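Local coordinates for probable oxidoreductase protein (Rhizobium etli, PDB 4FB5), which probably catalyses a redox reaction using a nicotinamide adenine dinucleotide cofactor, as in other GFO/IDH/MocA family members, on an unknown substrate, at residues V180-D185 with G280-Q285; H252-V257 with M270-A275; T49-V54 with K346-R351; G151-Q156 with L340-L345. All coordinates share one frame; numbering follows the deposited sequence.

Contact 1. Residues V180-D185 with G280-Q285; sequences VEMDED and GRIALQ
Glu181 and Arg281 meet above Ala283 on one face of the C-terminal-domain sheet, where strands 175-183 and 281-288 run antiparallel. Glu181 and Ala283 form a hydrogen-bonded pair, with Glu181 N 2.7 Å from Ala283 O and Ala283 N 2.8 Å from Glu181 O. Asp183 and Arg281 form the next such pair. With CG anti to the backbone N (chi1 168°) and the chain extended as far as NE, Arg281 lays its guanidinium over the small methyl of Ala283. That CB lies 3.6 Å from the guanidinium plane, facing its centre. Glu181 OE1 reaches the guanidinium edge and makes a salt bridge with Arg281 NH2, modelled too short for its length to be trusted. The Asp183 carboxylate runs alongside, nearly coplanar with the guanidinium, and OD2 makes a weak bond of 3.4 Å to Arg281 NE. The other oxygen of Asp183, OD1, has its stronger partner in Arg179 of the second subunit, which also pairs with Glu181, while Asp296 makes a salt bridge with Arg281 NH1. Val180, Met182 (selenomethionine), Ile282 and Leu284 project from the opposite face; Met182 CG packs 4.1 Å from Ile282 CG1, and helix 206-221 covers Val180 and Met182. The chemistry is thus two-sided: an apolar face suited to burial under a helix, and a charged face whose acids, shared between arginines of two chains, join the sheet to its partner subunit.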
# COMPACT_ATOMS: atom_id res chain seq x y z
N VAL A 180 2.02 11.55 15.46
CA VAL A 180 1.22 12.39 14.52
C VAL A 180 2.07 13.21 13.58
O VAL A 180 2.87 13.96 14.05
CB VAL A 180 0.33 13.37 15.28
CG1 VAL A 180 -0.46 14.16 14.33
CG2 VAL A 180 -0.61 12.59 16.05
N GLU A 181 1.92 13.09 12.27
CA GLU A 181 2.88 13.75 11.36
C GLU A 181 2.11 14.65 10.49
O GLU A 181 1.15 14.20 9.90
CB GLU A 181 3.62 12.75 10.46
CG GLU A 181 4.67 11.83 11.17
CD GLU A 181 5.05 10.53 10.35
OE1 GLU A 181 5.28 10.63 9.11
OE2 GLU A 181 5.14 9.41 10.93
N MSE A 182 2.49 15.91 10.37
CA MSE A 182 1.90 16.70 9.29
C MSE A 182 2.92 17.26 8.32
O MSE A 182 3.69 18.15 8.70
CB MSE A 182 0.93 17.81 9.74
CG MSE A 182 0.39 18.58 8.54
SE MSE A 182 -1.17 19.65 8.97
CE MSE A 182 -1.82 20.30 7.22
N ASP A 183 2.88 16.74 7.09
CA ASP A 183 3.85 17.11 6.05
C ASP A 183 3.29 17.58 4.69
O ASP A 183 2.32 17.02 4.14
CB ASP A 183 4.83 15.99 5.82
CG ASP A 183 5.24 15.32 7.08
OD1 ASP A 183 5.63 16.04 8.05
OD2 ASP A 183 5.18 14.06 7.10
N GLU A 184 3.93 18.62 4.16
CA GLU A 184 3.72 19.05 2.80
C GLU A 184 5.06 19.45 2.23
O GLU A 184 6.05 19.34 2.90
CB GLU A 184 2.68 20.17 2.71
CG GLU A 184 1.37 19.83 3.43
CD GLU A 184 0.16 20.69 3.04
OE1 GLU A 184 0.28 21.52 2.10
OE2 GLU A 184 -0.94 20.53 3.66
N ASP A 185 5.11 19.87 0.98
CA ASP A 185 6.38 20.24 0.37
C ASP A 185 6.36 21.57 -0.35
O ASP A 185 7.21 21.81 -1.20
CB ASP A 185 6.89 19.16 -0.58
CG ASP A 185 5.91 18.87 -1.72
OD1 ASP A 185 4.90 19.62 -1.87
OD2 ASP A 185 6.15 17.87 -2.44
N GLY A 280 -0.28 16.21 1.20
CA GLY A 280 -1.32 16.62 2.11
C GLY A 280 -1.34 15.61 3.21
O GLY A 280 -2.41 15.18 3.60
N ARG A 281 -0.16 15.22 3.71
CA ARG A 281 -0.06 14.10 4.61
C ARG A 281 -0.33 14.53 6.05
O ARG A 281 0.28 15.48 6.55
CB ARG A 281 1.33 13.49 4.54
CG ARG A 281 1.65 12.47 5.68
CD ARG A 281 2.95 11.80 5.30
NE ARG A 281 3.65 11.09 6.35
CZ ARG A 281 3.55 9.78 6.53
NH1 ARG A 281 2.78 9.05 5.72
NH2 ARG A 281 4.22 9.20 7.51
N ILE A 282 -1.20 13.79 6.72
CA ILE A 282 -1.31 13.86 8.16
C ILE A 282 -1.36 12.42 8.55
O ILE A 282 -2.29 11.71 8.12
CB ILE A 282 -2.64 14.47 8.56
CG1 ILE A 282 -2.69 15.92 8.08
CG2 ILE A 282 -2.83 14.34 10.04
CD1 ILE A 282 -3.98 16.65 8.37
N ALA A 283 -0.37 11.96 9.30
CA ALA A 283 -0.31 10.53 9.60
C ALA A 283 -0.43 10.37 11.08
O ALA A 283 0.32 10.96 11.87
CB ALA A 283 0.98 9.91 9.11
N LEU A 284 -1.38 9.57 11.46
CA LEU A 284 -1.67 9.43 12.86
C LEU A 284 -1.59 7.97 13.24
O LEU A 284 -2.20 7.14 12.57
CB LEU A 284 -3.03 10.01 13.09
CG LEU A 284 -3.74 9.76 14.40
CD1 LEU A 284 -2.97 10.44 15.45
CD2 LEU A 284 -5.13 10.39 14.25
N GLN A 285 -0.79 7.65 14.25
CA GLN A 285 -0.72 6.28 14.76
C GLN A 285 -1.05 6.30 16.25
O GLN A 285 -0.50 7.09 17.01
CB GLN A 285 0.66 5.64 14.56
CG GLN A 285 1.23 5.77 13.15
CD GLN A 285 2.76 5.52 13.14
OE1 GLN A 285 3.58 6.46 12.98
NE2 GLN A 285 3.15 4.24 13.35

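Contact 2. Residues H252-V257 with M270-A275; sequences HDAANV and MANRAA
Ala255 and Ala271 are a hydrogen-bonded pair of an antiparallel beta hairpin, strands 254-261 and 266-272, with Ala255 N 3.0 Å from Ala271 O and Ala271 N 2.9 Å from Ala255 O. The pairing runs on past the strand end, for Arg273 N gives a nearly straight bond of 2.9 Å to Asp253 O. There the same two residues also join through their side chains, which cross at about a right angle: Asp253 OD1 makes a salt bridge of 2.7 Å with Arg273 NH1. Two bends in the arginine chain, at chi2 and chi3, bring the guanidinium end round to Asp253 OD1. Asn272 suits the point where the strand gives way to a turn, since its OD1 accepts from Ala274 N at 2.7 Å and closes an Asx turn. On the face that carries Asn272, the methyl of Ala254 lies against the Asn272 amide, CB to CG 4.1 Å. The small side chains of Ala255 and Ala271 let helix 206-221 come close to the sheet through Leu207 and Phe210, and its Asp209 holds Arg273 NH2. Asn256, Met270 and Asn272 point to the other side, against the second subunit, while strands 225-233 and 175-183 flank the hairpin.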
# COMPACT_ATOMS: atom_id res chain seq x y z
N HIS A 252 10.90 28.76 11.13
CA HIS A 252 11.29 27.37 11.09
C HIS A 252 10.28 26.55 10.28
O HIS A 252 9.07 26.60 10.53
CB HIS A 252 11.44 26.86 12.52
CG HIS A 252 12.66 27.39 13.19
ND1 HIS A 252 12.63 28.52 13.99
CD2 HIS A 252 13.95 26.98 13.14
CE1 HIS A 252 13.86 28.76 14.43
NE2 HIS A 252 14.68 27.85 13.92
N ASP A 253 10.75 25.81 9.30
CA ASP A 253 9.84 25.05 8.46
C ASP A 253 9.59 23.64 8.98
O ASP A 253 8.84 22.88 8.39
CB ASP A 253 10.35 25.05 7.03
CG ASP A 253 9.99 26.33 6.31
OD1 ASP A 253 8.78 26.65 6.21
OD2 ASP A 253 10.90 27.06 5.87
N ALA A 254 10.17 23.31 10.12
CA ALA A 254 10.02 21.97 10.67
C ALA A 254 10.15 21.98 12.20
O ALA A 254 10.98 22.70 12.78
CB ALA A 254 11.07 21.00 10.03
N ALA A 255 9.34 21.14 12.83
CA ALA A 255 9.24 21.05 14.27
C ALA A 255 8.90 19.63 14.71
O ALA A 255 8.01 18.96 14.18
CB ALA A 255 8.21 22.02 14.79
N ASN A 256 9.63 19.19 15.71
CA ASN A 256 9.47 17.87 16.25
C ASN A 256 9.27 18.08 17.73
O ASN A 256 10.01 18.81 18.37
CB ASN A 256 10.72 17.10 15.92
CG ASN A 256 10.99 17.08 14.42
OD1 ASN A 256 10.12 16.78 13.62
ND2 ASN A 256 12.20 17.34 14.06
N VAL A 257 8.22 17.51 18.27
CA VAL A 257 7.83 17.84 19.61
C VAL A 257 7.53 16.54 20.31
O VAL A 257 6.76 15.73 19.79
CB VAL A 257 6.56 18.67 19.58
CG1 VAL A 257 6.15 19.12 20.98
CG2 VAL A 257 6.72 19.85 18.63
N MSE A 270 5.29 15.80 14.67
CA MSE A 270 6.28 16.17 13.68
C MSE A 270 5.49 16.96 12.66
O MSE A 270 4.43 16.51 12.24
CB MSE A 270 6.91 14.95 13.05
CG MSE A 270 7.64 14.15 14.08
SE MSE A 270 7.96 12.24 13.74
CE MSE A 270 6.29 11.44 14.45
N ALA A 271 5.97 18.15 12.32
CA ALA A 271 5.31 18.99 11.34
C ALA A 271 6.43 19.45 10.45
O ALA A 271 7.53 19.71 10.92
CB ALA A 271 4.56 20.14 11.97
N ASN A 272 6.19 19.43 9.14
CA ASN A 272 7.25 19.75 8.19
C ASN A 272 6.67 20.32 6.90
O ASN A 272 5.79 19.69 6.27
CB ASN A 272 8.11 18.52 7.96
CG ASN A 272 9.33 18.79 7.10
OD1 ASN A 272 9.42 19.78 6.37
ND2 ASN A 272 10.29 17.86 7.17
N ARG A 273 7.15 21.49 6.50
CA ARG A 273 6.64 22.16 5.31
C ARG A 273 7.61 22.07 4.13
O ARG A 273 7.36 22.66 3.08
CB ARG A 273 6.32 23.62 5.62
CG ARG A 273 5.42 23.82 6.83
CD ARG A 273 5.76 25.11 7.56
NE ARG A 273 4.92 26.22 7.13
CZ ARG A 273 5.33 27.48 7.03
NH1 ARG A 273 6.58 27.80 7.34
NH2 ARG A 273 4.49 28.43 6.63
N ALA A 274 8.70 21.34 4.30
CA ALA A 274 9.65 21.21 3.25
C ALA A 274 9.95 19.75 3.12
O ALA A 274 11.10 19.32 3.14
CB ALA A 274 10.89 22.01 3.57
N ALA A 275 8.90 18.96 2.98
CA ALA A 275 9.07 17.50 2.96
C ALA A 275 8.72 17.02 1.59
O ALA A 275 7.55 16.70 1.34
CB ALA A 275 8.16 16.85 4.02

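Contact 3. Residues T49-V54 with K346-R351; sequences TVFGDV and KIIECR
Ile347 begins a row of contacts by which helix 344-358 packs on the Rossmann domain, touching Val50 and Phe51 at the end of helix 47-51. That short helix belongs to the beta-alpha-beta crossover between parallel strands 27-31 and 58-63. The branch CG2 of Ile347 does the touching, 4.2 Å from Val50 CG2 and 4.1 Å from Phe51 CE2, as suits a beta-branched residue between two apolar neighbours. Ile348 extends the apolar patch from the next position, its CG1 lying 4.0 Å from Phe51 CZ; Phe332 of helix 329-332 packs on both isoleucines. One helical turn beyond Ile347 comes Arg351, which contributes most to the contact. Its CG, anti to the backbone N (chi1 178°), lies 3.5 Å from the centroid of the Phe51 ring and almost exactly on the ring normal, a CH-pi contact. A bend at chi2 (62°) then carries the chain past the ring, leaving the guanidinium steeply inclined to it, with Val54 CG2 over one guanidinium face. Here the aliphatic and charged parts of arginine serve separately: methylenes lie over one face of the phenylalanine, and the charged end reaches the exposed Asp53. Gly52, the first residue past the helix, has positive phi; beyond it Asp53 and Val54 come to the guanidinium of Arg351. Arg351 NH2 bonds Asp53 OD1 at 3.2 Å with an N-H...O angle of 156°, the oxygen lying in the guanidinium plane but being met from above the plane of its own carboxylate.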
# COMPACT_ATOMS: atom_id res chain seq x y z
N THR A 49 -28.68 21.01 0.86
CA THR A 49 -28.88 19.86 -0.05
C THR A 49 -28.25 18.53 0.42
O THR A 49 -28.88 17.48 0.33
CB THR A 49 -28.41 20.12 -1.45
OG1 THR A 49 -28.91 21.38 -1.91
CG2 THR A 49 -28.94 19.01 -2.34
N VAL A 50 -27.03 18.58 0.94
CA VAL A 50 -26.40 17.41 1.53
C VAL A 50 -27.12 16.91 2.79
O VAL A 50 -27.51 15.74 2.86
CB VAL A 50 -24.94 17.71 1.92
CG1 VAL A 50 -24.29 16.46 2.55
CG2 VAL A 50 -24.18 18.15 0.72
N PHE A 51 -27.26 17.79 3.78
CA PHE A 51 -27.73 17.39 5.08
C PHE A 51 -29.25 17.34 5.22
O PHE A 51 -29.76 16.41 5.84
CB PHE A 51 -27.11 18.28 6.17
CG PHE A 51 -25.78 17.80 6.66
CD1 PHE A 51 -25.68 16.78 7.59
CD2 PHE A 51 -24.60 18.34 6.15
CE1 PHE A 51 -24.42 16.33 8.03
CE2 PHE A 51 -23.36 17.90 6.59
CZ PHE A 51 -23.27 16.89 7.52
N GLY A 52 -29.97 18.33 4.68
CA GLY A 52 -31.45 18.27 4.62
C GLY A 52 -32.24 18.77 5.83
O GLY A 52 -33.41 19.12 5.72
N ASP A 53 -31.60 18.81 6.99
CA ASP A 53 -32.26 19.11 8.26
C ASP A 53 -32.05 20.55 8.69
O ASP A 53 -32.18 20.87 9.87
CB ASP A 53 -31.76 18.16 9.36
CG ASP A 53 -30.23 18.03 9.39
OD1 ASP A 53 -29.61 18.00 10.49
OD2 ASP A 53 -29.62 17.94 8.30
N VAL A 54 -31.72 21.43 7.74
CA VAL A 54 -31.67 22.84 8.07
C VAL A 54 -32.13 23.80 7.00
O VAL A 54 -32.57 23.40 5.94
CB VAL A 54 -30.32 23.32 8.63
CG1 VAL A 54 -30.42 23.48 10.17
CG2 VAL A 54 -29.14 22.43 8.14
N LYS A 346 -15.47 20.63 4.68
CA LYS A 346 -15.88 21.97 5.04
C LYS A 346 -17.40 22.03 5.18
O LYS A 346 -17.89 22.79 6.01
CB LYS A 346 -15.40 23.01 4.04
CG LYS A 346 -14.98 24.35 4.70
CD LYS A 346 -13.71 24.18 5.54
CE LYS A 346 -13.36 25.41 6.38
NZ LYS A 346 -11.90 25.36 6.83
N ILE A 347 -18.12 21.23 4.40
CA ILE A 347 -19.58 21.16 4.45
C ILE A 347 -20.03 20.63 5.82
O ILE A 347 -20.94 21.17 6.45
CB ILE A 347 -20.12 20.23 3.35
CG1 ILE A 347 -19.82 20.78 1.96
CG2 ILE A 347 -21.60 19.97 3.54
CD1 ILE A 347 -20.20 19.83 0.81
N ILE A 348 -19.39 19.56 6.28
CA ILE A 348 -19.67 18.98 7.59
C ILE A 348 -19.37 20.02 8.68
O ILE A 348 -20.18 20.26 9.56
CB ILE A 348 -18.83 17.73 7.77
CG1 ILE A 348 -19.35 16.64 6.84
CG2 ILE A 348 -18.82 17.27 9.20
CD1 ILE A 348 -18.34 15.54 6.52
N GLU A 349 -18.21 20.66 8.61
CA GLU A 349 -17.89 21.72 9.58
C GLU A 349 -18.95 22.85 9.56
O GLU A 349 -19.36 23.33 10.59
CB GLU A 349 -16.51 22.29 9.30
CG GLU A 349 -16.08 23.36 10.27
CD GLU A 349 -14.63 23.77 10.07
OE1 GLU A 349 -14.44 24.81 9.39
OE2 GLU A 349 -13.71 23.06 10.58
N CYS A 350 -19.38 23.26 8.37
CA CYS A 350 -20.46 24.20 8.21
C CYS A 350 -21.72 23.66 8.92
O CYS A 350 -22.37 24.36 9.72
CB CYS A 350 -20.73 24.44 6.73
SG CYS A 350 -22.15 25.52 6.45
N ARG A 351 -22.05 22.41 8.65
CA ARG A 351 -23.17 21.83 9.33
C ARG A 351 -22.94 21.97 10.84
O ARG A 351 -23.80 22.52 11.53
CB ARG A 351 -23.44 20.39 8.90
CG ARG A 351 -24.59 19.71 9.62
CD ARG A 351 -25.90 20.43 9.36
NE ARG A 351 -26.98 20.07 10.30
CZ ARG A 351 -27.20 20.64 11.50
NH1 ARG A 351 -26.39 21.59 11.96
NH2 ARG A 351 -28.23 20.25 12.25

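Contact 4. Residues G151-Q156 with L340-L345; sequences GYNYIQ and LGFNDL
Phe342, its CG anti to the backbone N (chi1 -179°), swings its ring out toward Tyr154, while Asn153 sets CG between its own N and carbonyl carbon (chi1 41°) and brings its amide over the Tyr154 ring and up to Phe342. Asn153 ND2 sits over the centre of the Tyr154 ring, 3.6 Å above its plane, and lies 3.7 Å from Phe342 CE1. The two rings meet obliquely, with centroids 5.8 Å apart and planes inclined at 51°, and Tyr154 CE1 comes in the plane of the phenylalanine at its edge. Leu345, in the first turn of helix 344-358, packs on the same loop: its CB is 4.1 Å from Asn153 O and its CD1 4.3 Å from Tyr154 CD1. Gln156 adds its CB, 4.0 Å from Leu345 O. The arrangement joins the loop that leaves the last Rossmann strand, 148-150, to the start of that helix. The His338 ring of the third subunit meets Phe342 edge-to-face, and within the chain His213 of helix 206-221 meets Tyr154 edge-to-face. Asn153 OD1 is bonded to Lys346, consistent with the amide being oriented with its NH2 group toward the rings. Cohesion between the two buried segments therefore rests on aromatic and aliphatic packing, with the asparagine turning its polar oxygen to the lysine.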
# COMPACT_ATOMS: atom_id res chain seq x y z
N GLY A 151 -11.76 26.89 11.74
CA GLY A 151 -11.75 25.93 10.65
C GLY A 151 -10.66 24.90 10.85
O GLY A 151 -9.63 24.88 10.15
N TYR A 152 -10.88 24.05 11.83
CA TYR A 152 -10.03 22.90 12.00
C TYR A 152 -10.79 21.74 11.35
O TYR A 152 -11.35 20.91 12.06
CB TYR A 152 -9.75 22.63 13.48
CG TYR A 152 -8.74 23.58 14.08
CD1 TYR A 152 -7.41 23.52 13.69
CD2 TYR A 152 -9.11 24.55 15.03
CE1 TYR A 152 -6.46 24.40 14.24
CE2 TYR A 152 -8.19 25.44 15.56
CZ TYR A 152 -6.86 25.35 15.15
OH TYR A 152 -5.89 26.19 15.66
N ASN A 153 -10.79 21.67 10.02
CA ASN A 153 -11.68 20.73 9.32
C ASN A 153 -11.31 19.25 9.36
O ASN A 153 -12.18 18.41 9.30
CB ASN A 153 -11.86 21.15 7.88
CG ASN A 153 -10.59 21.62 7.28
OD1 ASN A 153 -10.42 22.82 7.08
ND2 ASN A 153 -9.64 20.71 7.08
N TYR A 154 -10.04 18.93 9.46
CA TYR A 154 -9.63 17.53 9.54
C TYR A 154 -10.46 16.73 10.54
O TYR A 154 -10.90 15.62 10.21
CB TYR A 154 -8.12 17.44 9.77
CG TYR A 154 -7.43 18.01 8.58
CD1 TYR A 154 -7.60 17.44 7.32
CD2 TYR A 154 -6.67 19.13 8.68
CE1 TYR A 154 -7.00 17.95 6.22
CE2 TYR A 154 -6.07 19.68 7.56
CZ TYR A 154 -6.23 19.08 6.34
OH TYR A 154 -5.63 19.60 5.21
N ILE A 155 -10.69 17.33 11.72
CA ILE A 155 -11.64 16.89 12.78
C ILE A 155 -12.97 16.34 12.28
O ILE A 155 -13.53 15.47 12.92
CB ILE A 155 -11.99 18.07 13.73
CG1 ILE A 155 -10.78 18.54 14.50
CG2 ILE A 155 -12.98 17.72 14.75
CD1 ILE A 155 -9.72 17.46 14.73
N GLN A 156 -13.49 16.84 11.17
CA GLN A 156 -14.83 16.48 10.76
C GLN A 156 -14.94 15.28 9.85
O GLN A 156 -16.05 14.84 9.54
CB GLN A 156 -15.52 17.65 10.03
CG GLN A 156 -15.56 18.95 10.74
CD GLN A 156 -16.29 18.91 12.04
OE1 GLN A 156 -16.01 19.71 12.94
NE2 GLN A 156 -17.25 17.98 12.17
N LEU A 340 -15.17 10.65 0.12
CA LEU A 340 -15.33 12.09 0.20
C LEU A 340 -14.04 12.79 -0.20
O LEU A 340 -12.99 12.17 -0.29
CB LEU A 340 -15.65 12.51 1.64
CG LEU A 340 -16.84 11.85 2.33
CD1 LEU A 340 -17.27 12.79 3.42
CD2 LEU A 340 -17.96 11.65 1.31
N GLY A 341 -14.14 14.11 -0.42
CA GLY A 341 -13.04 14.95 -0.86
C GLY A 341 -12.66 15.92 0.23
O GLY A 341 -13.37 16.07 1.20
N PHE A 342 -11.54 16.62 0.09
CA PHE A 342 -11.23 17.68 1.04
C PHE A 342 -12.41 18.70 1.24
O PHE A 342 -12.73 19.05 2.36
CB PHE A 342 -9.91 18.34 0.67
CG PHE A 342 -9.46 19.44 1.59
CD1 PHE A 342 -8.79 19.15 2.77
CD2 PHE A 342 -9.62 20.75 1.23
CE1 PHE A 342 -8.33 20.17 3.64
CE2 PHE A 342 -9.19 21.80 2.06
CZ PHE A 342 -8.53 21.51 3.28
N ASN A 343 -13.09 19.11 0.19
CA ASN A 343 -14.16 20.12 0.35
C ASN A 343 -15.36 19.58 1.14
O ASN A 343 -16.03 20.34 1.88
CB ASN A 343 -14.63 20.73 -0.99
CG ASN A 343 -13.47 21.25 -1.83
OD1 ASN A 343 -12.39 21.59 -1.32
ND2 ASN A 343 -13.68 21.30 -3.13
N ASP A 344 -15.61 18.27 1.01
CA ASP A 344 -16.66 17.65 1.77
C ASP A 344 -16.49 17.91 3.29
O ASP A 344 -17.49 18.06 4.03
CB ASP A 344 -16.81 16.18 1.37
CG ASP A 344 -17.29 16.01 -0.13
OD1 ASP A 344 -18.09 16.86 -0.60
OD2 ASP A 344 -16.86 15.02 -0.82
N LEU A 345 -15.26 18.04 3.75
CA LEU A 345 -15.01 18.29 5.16
C LEU A 345 -15.42 19.68 5.61
O LEU A 345 -15.64 19.91 6.79
CB LEU A 345 -13.53 18.14 5.47
CG LEU A 345 -12.84 16.85 5.06
CD1 LEU A 345 -11.37 17.07 5.23
CD2 LEU A 345 -13.30 15.70 5.92

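Contacts 1 and 2, centres 10 Å apart, lie in one mixed sheet of the C-terminal domain, where strand 175-183 of contact 1 neighbours strand 266-272 of contact 2; both touch the second subunit. Contacts 3 and 4, with centres 12 Å apart, share helix 344-358 and join it to the Rossmann domain and the loop leaving it, near the third subunit. Contact 4 links the pairs, since Tyr154 packs on Ile282 of contact 1, whereas contacts 2 and 3 stand 33 Å apart between centres. Along the chain the contacts enclose one another, 3 outermost, then 4, 1 and 2, and helix 344-358, late in the chain, returns to pack on the N-terminal Rossmann domain.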